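Local structure of signal transduction histidine kinase, LytS (Clostridium beijerinckii, 5XSJ) at residues 19-24 with 63-68; 37-42 with 46-51. The protein is a membrane sensor kinase of a two-component system that probably phosphorylates a histidine using ATP, here represented by a four-helix fragment without the kinase domain. All blocks are in the same frame, centred on the assembly; numbering follows the deposited sequence.

Interaction 1 of 2, residues 19-24 with 63-68; sequences MLITNE and GNLKKN
Ile-21 and Leu-65 mark where two nearly antiparallel helices, 15-42 and 45-67, face each other, their local axes 10.8 Å apart at closest approach and 152° between their directions. At that spacing the backbones do not touch, and side chains do the bridging. The two residues run antiparallel past one another: the CG2 methyl of Ile-21 comes up against the fork of Leu-65, 3.8 Å from its CG and 3.9 Å from its CD2. Ile-21 places CG2 anti to its own backbone N, while its longer branch, anti to the carbonyl carbon (chi1 -64°), carries CD1 out to Asn-64. There CD1 lies 3.7 Å from ND2 of Asn-64, the two side chains roughly perpendicular. Leu-65 turns its other methyl to the next residue along, CD1 reaching within 3.6 Å of Thr-22 OG1. That hydroxyl is already engaged with the backbone O of Asn-18, one turn earlier. Leu-65 also packs on Leu-77, and Thr-22 on Met-129 and Phe-132, so this pair touches helices 73-99 and 104-133 too. The contact packs together the first two helices of a four-helix bundle, near the start of one and the end of the other. Dispersion between branched aliphatic groups joins them; Thr-22 OG1 and Asn-64 ND2 lie against methyls in van der Waals contact and form no bond across it.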
loop_
_atom_site.group_PDB
_atom_site.type_symbol
_atom_site.label_atom_id
_atom_site.label_comp_id
_atom_site.label_asym_id
_atom_site.label_seq_id
_atom_site.Cartn_x
_atom_site.Cartn_y
_atom_site.Cartn_z
ATOM N N MET B 19 -25.803 -14.861 -4.815
ATOM C CA MET B 19 -24.487 -14.467 -5.261
ATOM C C MET B 19 -24.566 -13.722 -6.585
ATOM O O MET B 19 -23.643 -12.999 -6.941
ATOM C CB MET B 19 -23.548 -15.672 -5.327
ATOM C CG MET B 19 -23.696 -16.595 -6.492
ATOM S SD MET B 19 -22.530 -18.156 -6.133
ATOM C CE MET B 19 -23.702 -19.142 -4.927
ATOM N N LEU B 20 -25.675 -13.864 -7.300
ATOM C CA LEU B 20 -25.935 -12.955 -8.410
ATOM C C LEU B 20 -26.070 -11.526 -7.887
ATOM O O LEU B 20 -25.490 -10.592 -8.443
ATOM C CB LEU B 20 -27.198 -13.353 -9.171
ATOM C CG LEU B 20 -27.061 -14.546 -10.115
ATOM C CD1 LEU B 20 -28.326 -14.686 -10.955
ATOM C CD2 LEU B 20 -25.835 -14.368 -10.999
ATOM N N ILE B 21 -26.836 -11.372 -6.811
ATOM C CA ILE B 21 -27.074 -10.059 -6.220
ATOM C C ILE B 21 -25.772 -9.486 -5.664
ATOM O O ILE B 21 -25.476 -8.298 -5.844
ATOM C CB ILE B 21 -28.147 -10.119 -5.099
ATOM C CG1 ILE B 21 -29.501 -10.542 -5.694
ATOM C CG2 ILE B 21 -28.276 -8.751 -4.408
ATOM C CD1 ILE B 21 -30.630 -10.719 -4.678
ATOM N N THR B 22 -24.994 -10.345 -5.014
ATOM C CA THR B 22 -23.708 -9.967 -4.444
ATOM C C THR B 22 -22.766 -9.506 -5.550
ATOM O O THR B 22 -22.062 -8.511 -5.401
ATOM C CB THR B 22 -23.092 -11.144 -3.658
ATOM O OG1 THR B 22 -23.900 -11.403 -2.505
ATOM C CG2 THR B 22 -21.683 -10.826 -3.204
ATOM N N ASN B 23 -22.779 -10.205 -6.677
ATOM C CA ASN B 23 -21.983 -9.766 -7.806
ATOM C C ASN B 23 -22.499 -8.436 -8.381
ATOM O O ASN B 23 -21.718 -7.608 -8.842
ATOM C CB ASN B 23 -21.957 -10.840 -8.888
ATOM C CG ASN B 23 -21.124 -10.433 -10.084
ATOM O OD1 ASN B 23 -19.916 -10.257 -9.977
ATOM N ND2 ASN B 23 -21.769 -10.283 -11.230
ATOM N N GLU B 24 -23.809 -8.218 -8.348
ATOM C CA GLU B 24 -24.352 -6.970 -8.864
ATOM C C GLU B 24 -23.905 -5.803 -8.003
ATOM O O GLU B 24 -23.555 -4.744 -8.515
ATOM C CB GLU B 24 -25.886 -7.026 -8.931
ATOM C CG GLU B 24 -26.398 -7.794 -10.145
ATOM C CD GLU B 24 -27.879 -8.150 -10.051
ATOM O OE1 GLU B 24 -28.629 -7.500 -9.281
ATOM O OE2 GLU B 24 -28.290 -9.086 -10.764
ATOM N N GLY B 63 -29.287 -3.707 1.226
ATOM C CA GLY B 63 -30.469 -3.715 2.074
ATOM C C GLY B 63 -31.340 -4.937 1.818
ATOM O O GLY B 63 -31.871 -5.536 2.745
ATOM N N ASN B 64 -31.472 -5.324 0.557
ATOM C CA ASN B 64 -32.290 -6.475 0.225
ATOM C C ASN B 64 -31.717 -7.758 0.816
ATOM O O ASN B 64 -32.444 -8.536 1.419
ATOM C CB ASN B 64 -32.447 -6.610 -1.289
ATOM C CG ASN B 64 -33.317 -7.802 -1.677
ATOM O OD1 ASN B 64 -34.507 -7.846 -1.348
ATOM N ND2 ASN B 64 -32.728 -8.771 -2.375
ATOM N N LEU B 65 -30.415 -7.975 0.645
ATOM C CA LEU B 65 -29.737 -9.141 1.228
ATOM C C LEU B 65 -29.824 -9.168 2.747
ATOM O O LEU B 65 -29.885 -10.239 3.343
ATOM C CB LEU B 65 -28.260 -9.174 0.816
ATOM C CG LEU B 65 -27.937 -9.463 -0.649
ATOM C CD1 LEU B 65 -26.431 -9.413 -0.880
ATOM C CD2 LEU B 65 -28.496 -10.824 -1.055
ATOM N N LYS B 66 -29.815 -7.994 3.372
ATOM C CA LYS B 66 -29.874 -7.903 4.833
ATOM C C LYS B 66 -31.203 -8.405 5.354
ATOM O O LYS B 66 -31.292 -8.872 6.488
ATOM C CB LYS B 66 -29.664 -6.469 5.320
ATOM C CG LYS B 66 -28.258 -5.933 5.113
ATOM C CD LYS B 66 -27.793 -5.083 6.284
ATOM C CE LYS B 66 -28.530 -3.780 6.360
ATOM N NZ LYS B 66 -27.989 -2.926 7.460
ATOM N N LYS B 67 -32.234 -8.293 4.521
ATOM C CA LYS B 67 -33.567 -8.773 4.865
ATOM C C LYS B 67 -33.562 -10.283 5.059
ATOM O O LYS B 67 -34.238 -10.803 5.948
ATOM C CB LYS B 67 -34.574 -8.391 3.779
ATOM C CG LYS B 67 -35.279 -7.069 3.999
ATOM C CD LYS B 67 -35.959 -6.599 2.706
ATOM C CE LYS B 67 -36.665 -7.755 1.994
ATOM N NZ LYS B 67 -37.146 -7.397 0.627
ATOM N N ASN B 68 -32.793 -10.981 4.227
ATOM C CA ASN B 68 -32.794 -12.445 4.229
ATOM C C ASN B 68 -31.510 -13.082 4.774
ATOM O O ASN B 68 -31.161 -14.196 4.384
ATOM C CB ASN B 68 -33.036 -12.978 2.805
ATOM C CG ASN B 68 -34.289 -12.395 2.147
ATOM O OD1 ASN B 68 -34.793 -11.336 2.537
ATOM N ND2 ASN B 68 -34.796 -13.098 1.134
#

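Interaction 2 of 2, residues 37-42 with 46-51; sequences NQYILN and SKKESY
Tyr-39 and Lys-48 extend together in one direction, the lysine's aliphatic chain running along one face of the phenol ring. Lys-48 CB sits 3.6 Å from the centroid of the Tyr-39 ring and only 8° off its normal, a CH-pi contact directly over the centre. Farther out, Lys-48 CD comes within 3.7 Å of CZ of Tyr-39. With CG anti to the backbone N (chi1 178°) and the chain extended beyond, Lys-48 keeps both CB and CD along the ring. Its ammonium end departs to a salt bridge with Glu-99 on helix 73-99, whose same carboxylate oxygen accepts a hydrogen bond from Tyr-39 OH, while Tyr-98 meets the Tyr-39 ring edge-to-face.

Lys-47 behaves quite differently. Its CB packs 3.9 Å from Tyr-39 CB, where the two helices, with local axes 8.3 Å apart, run antiparallel just beside the short turn of a helical hairpin within the four-helix bundle. Bent at chi2 and chi4, the chain then passes across the Gln-38 side chain at a slant. CG of Lys-47 rests 3.6 Å from CB of Gln-38, and NZ makes a weak hydrogen bond of 3.0 Å to the amide oxygen OE1. CE of Lys-47 is almost as near that OE1, at 3.1 Å, so the oxygen lies beside the CE-NZ bond and not beyond its end, and the bond is poorly directed. NE2 of Gln-38 bonds to Asp-34, so each end of the amide has a partner, though both bonds are weak.

Neighbouring lysines therefore use their methylenes against the opposite helix and send their charges to different places. Sharing one Glu-99 oxygen ties Tyr-39 and Lys-48 to a third helix, and that carboxylate probably stabilises the buried phenol and the lysine's positive charge together.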
loop_
_atom_site.group_PDB
_atom_site.type_symbol
_atom_site.label_atom_id
_atom_site.label_comp_id
_atom_site.label_asym_id
_atom_site.label_seq_id
_atom_site.Cartn_x
_atom_site.Cartn_y
_atom_site.Cartn_z
ATOM N N ASN B 37 -14.391 8.923 -9.974
ATOM C CA ASN B 37 -13.036 9.287 -10.376
ATOM C C ASN B 37 -13.014 10.178 -11.615
ATOM O O ASN B 37 -12.397 11.245 -11.620
ATOM C CB ASN B 37 -12.207 8.029 -10.639
ATOM C CG ASN B 37 -11.786 7.310 -9.355
ATOM O OD1 ASN B 37 -11.769 7.894 -8.270
ATOM N ND2 ASN B 37 -11.431 6.040 -9.485
ATOM N N GLN B 38 -13.689 9.741 -12.670
ATOM C CA GLN B 38 -13.749 10.529 -13.903
ATOM C C GLN B 38 -14.381 11.884 -13.677
ATOM O O GLN B 38 -13.953 12.874 -14.269
ATOM C CB GLN B 38 -14.517 9.778 -14.990
ATOM C CG GLN B 38 -13.812 8.497 -15.463
ATOM C CD GLN B 38 -14.685 7.699 -16.407
ATOM O OE1 GLN B 38 -15.069 8.181 -17.477
ATOM N NE2 GLN B 38 -15.050 6.494 -15.995
ATOM N N TYR B 39 -15.394 11.944 -12.817
ATOM C CA TYR B 39 -16.050 13.219 -12.561
ATOM C C TYR B 39 -15.105 14.215 -11.905
ATOM O O TYR B 39 -15.017 15.364 -12.337
ATOM C CB TYR B 39 -17.286 13.045 -11.686
ATOM C CG TYR B 39 -17.967 14.364 -11.382
ATOM C CD1 TYR B 39 -18.549 15.120 -12.406
ATOM C CD2 TYR B 39 -18.023 14.860 -10.090
ATOM C CE1 TYR B 39 -19.172 16.341 -12.143
ATOM C CE2 TYR B 39 -18.649 16.078 -9.810
ATOM C CZ TYR B 39 -19.221 16.811 -10.845
ATOM O OH TYR B 39 -19.848 18.004 -10.575
ATOM N N ILE B 40 -14.396 13.775 -10.865
ATOM C CA ILE B 40 -13.450 14.646 -10.175
ATOM C C ILE B 40 -12.327 15.108 -11.109
ATOM O O ILE B 40 -11.829 16.228 -10.980
ATOM C CB ILE B 40 -12.824 13.938 -8.933
ATOM C CG1 ILE B 40 -13.907 13.594 -7.907
ATOM C CG2 ILE B 40 -11.729 14.803 -8.291
ATOM C CD1 ILE B 40 -14.858 14.764 -7.605
ATOM N N LEU B 41 -11.938 14.251 -12.055
ATOM C CA LEU B 41 -10.837 14.573 -12.960
ATOM C C LEU B 41 -11.232 15.439 -14.152
ATOM O O LEU B 41 -10.362 16.060 -14.753
ATOM C CB LEU B 41 -10.174 13.301 -13.487
ATOM C CG LEU B 41 -9.395 12.409 -12.512
ATOM C CD1 LEU B 41 -8.346 11.622 -13.284
ATOM C CD2 LEU B 41 -8.760 13.218 -11.397
ATOM N N ASN B 42 -12.519 15.499 -14.500
ATOM C CA ASN B 42 -12.937 16.297 -15.668
ATOM C C ASN B 42 -14.273 17.051 -15.547
ATOM O O ASN B 42 -14.514 18.021 -16.262
ATOM C CB ASN B 42 -13.005 15.403 -16.908
ATOM C CG ASN B 42 -13.271 16.200 -18.184
ATOM O OD1 ASN B 42 -12.559 17.163 -18.495
ATOM N ND2 ASN B 42 -14.329 15.825 -18.907
ATOM N N SER B 46 -22.629 13.799 -16.557
ATOM C CA SER B 46 -23.148 12.443 -16.661
ATOM C C SER B 46 -22.329 11.429 -15.848
ATOM O O SER B 46 -22.823 10.351 -15.508
ATOM C CB SER B 46 -23.188 12.005 -18.120
ATOM O OG SER B 46 -21.872 11.728 -18.588
ATOM N N LYS B 47 -21.075 11.761 -15.551
ATOM C CA LYS B 47 -20.228 10.880 -14.759
ATOM C C LYS B 47 -20.708 10.881 -13.306
ATOM O O LYS B 47 -20.787 9.840 -12.675
ATOM C CB LYS B 47 -18.758 11.306 -14.863
ATOM C CG LYS B 47 -17.936 10.472 -15.864
ATOM C CD LYS B 47 -18.597 10.375 -17.221
ATOM C CE LYS B 47 -17.750 9.633 -18.257
ATOM N NZ LYS B 47 -17.997 8.176 -18.296
ATOM N N LYS B 48 -21.055 12.060 -12.800
ATOM C CA LYS B 48 -21.610 12.222 -11.457
ATOM C C LYS B 48 -22.986 11.571 -11.318
ATOM O O LYS B 48 -23.294 10.940 -10.297
ATOM C CB LYS B 48 -21.705 13.703 -11.103
ATOM C CG LYS B 48 -22.305 13.974 -9.745
ATOM C CD LYS B 48 -22.404 15.463 -9.486
ATOM C CE LYS B 48 -23.064 15.744 -8.159
ATOM N NZ LYS B 48 -23.399 17.194 -8.046
ATOM N N GLU B 49 -23.812 11.731 -12.347
ATOM C CA GLU B 49 -25.106 11.063 -12.414
ATOM C C GLU B 49 -24.961 9.549 -12.308
ATOM O O GLU B 49 -25.699 8.890 -11.566
ATOM C CB GLU B 49 -25.823 11.432 -13.718
ATOM C CG GLU B 49 -27.238 10.894 -13.820
ATOM C CD GLU B 49 -27.848 11.103 -15.203
ATOM O OE1 GLU B 49 -28.966 10.604 -15.445
ATOM O OE2 GLU B 49 -27.201 11.750 -16.056
ATOM N N SER B 50 -24.017 8.987 -13.056
ATOM C CA SER B 50 -23.769 7.553 -12.989
ATOM C C SER B 50 -23.158 7.146 -11.650
ATOM O O SER B 50 -23.468 6.081 -11.120
ATOM C CB SER B 50 -22.849 7.104 -14.123
ATOM O OG SER B 50 -23.491 7.242 -15.373
ATOM N N TYR B 51 -22.276 7.978 -11.109
ATOM C CA TYR B 51 -21.710 7.715 -9.776
ATOM C C TYR B 51 -22.836 7.524 -8.775
ATOM O O TYR B 51 -22.843 6.597 -7.973
ATOM C CB TYR B 51 -20.805 8.872 -9.340
ATOM C CG TYR B 51 -20.919 9.199 -7.865
ATOM C CD1 TYR B 51 -20.236 8.444 -6.927
ATOM C CD2 TYR B 51 -21.698 10.262 -7.404
ATOM C CE1 TYR B 51 -20.340 8.703 -5.584
ATOM C CE2 TYR B 51 -21.804 10.545 -6.015
ATOM C CZ TYR B 51 -21.103 9.742 -5.126
ATOM O OH TYR B 51 -21.115 9.907 -3.763
#

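Overall arrangement
From the N terminus, helix 15-42 passes through 19-24, runs on to 37-42, turns back in a short connection and returns as helix 45-67 through 46-51 and finally 63-68. Interaction 2 closes the small loop at this hairpin; interaction 1 closes the large one, with interaction 2 nested inside it. Both join the same two antiparallel helices, near opposite ends: their centres are 26 Å apart, on opposite sides of the chain's centre, and their nearest atoms about 11 Å apart. Helices 73-99 and 104-133 complete the four-helix bundle. Near interaction 1, Met-19, Leu-20 and Asn-23 also meet a second subunit; near interaction 2, residues of 37-42 touch the chain of another protein.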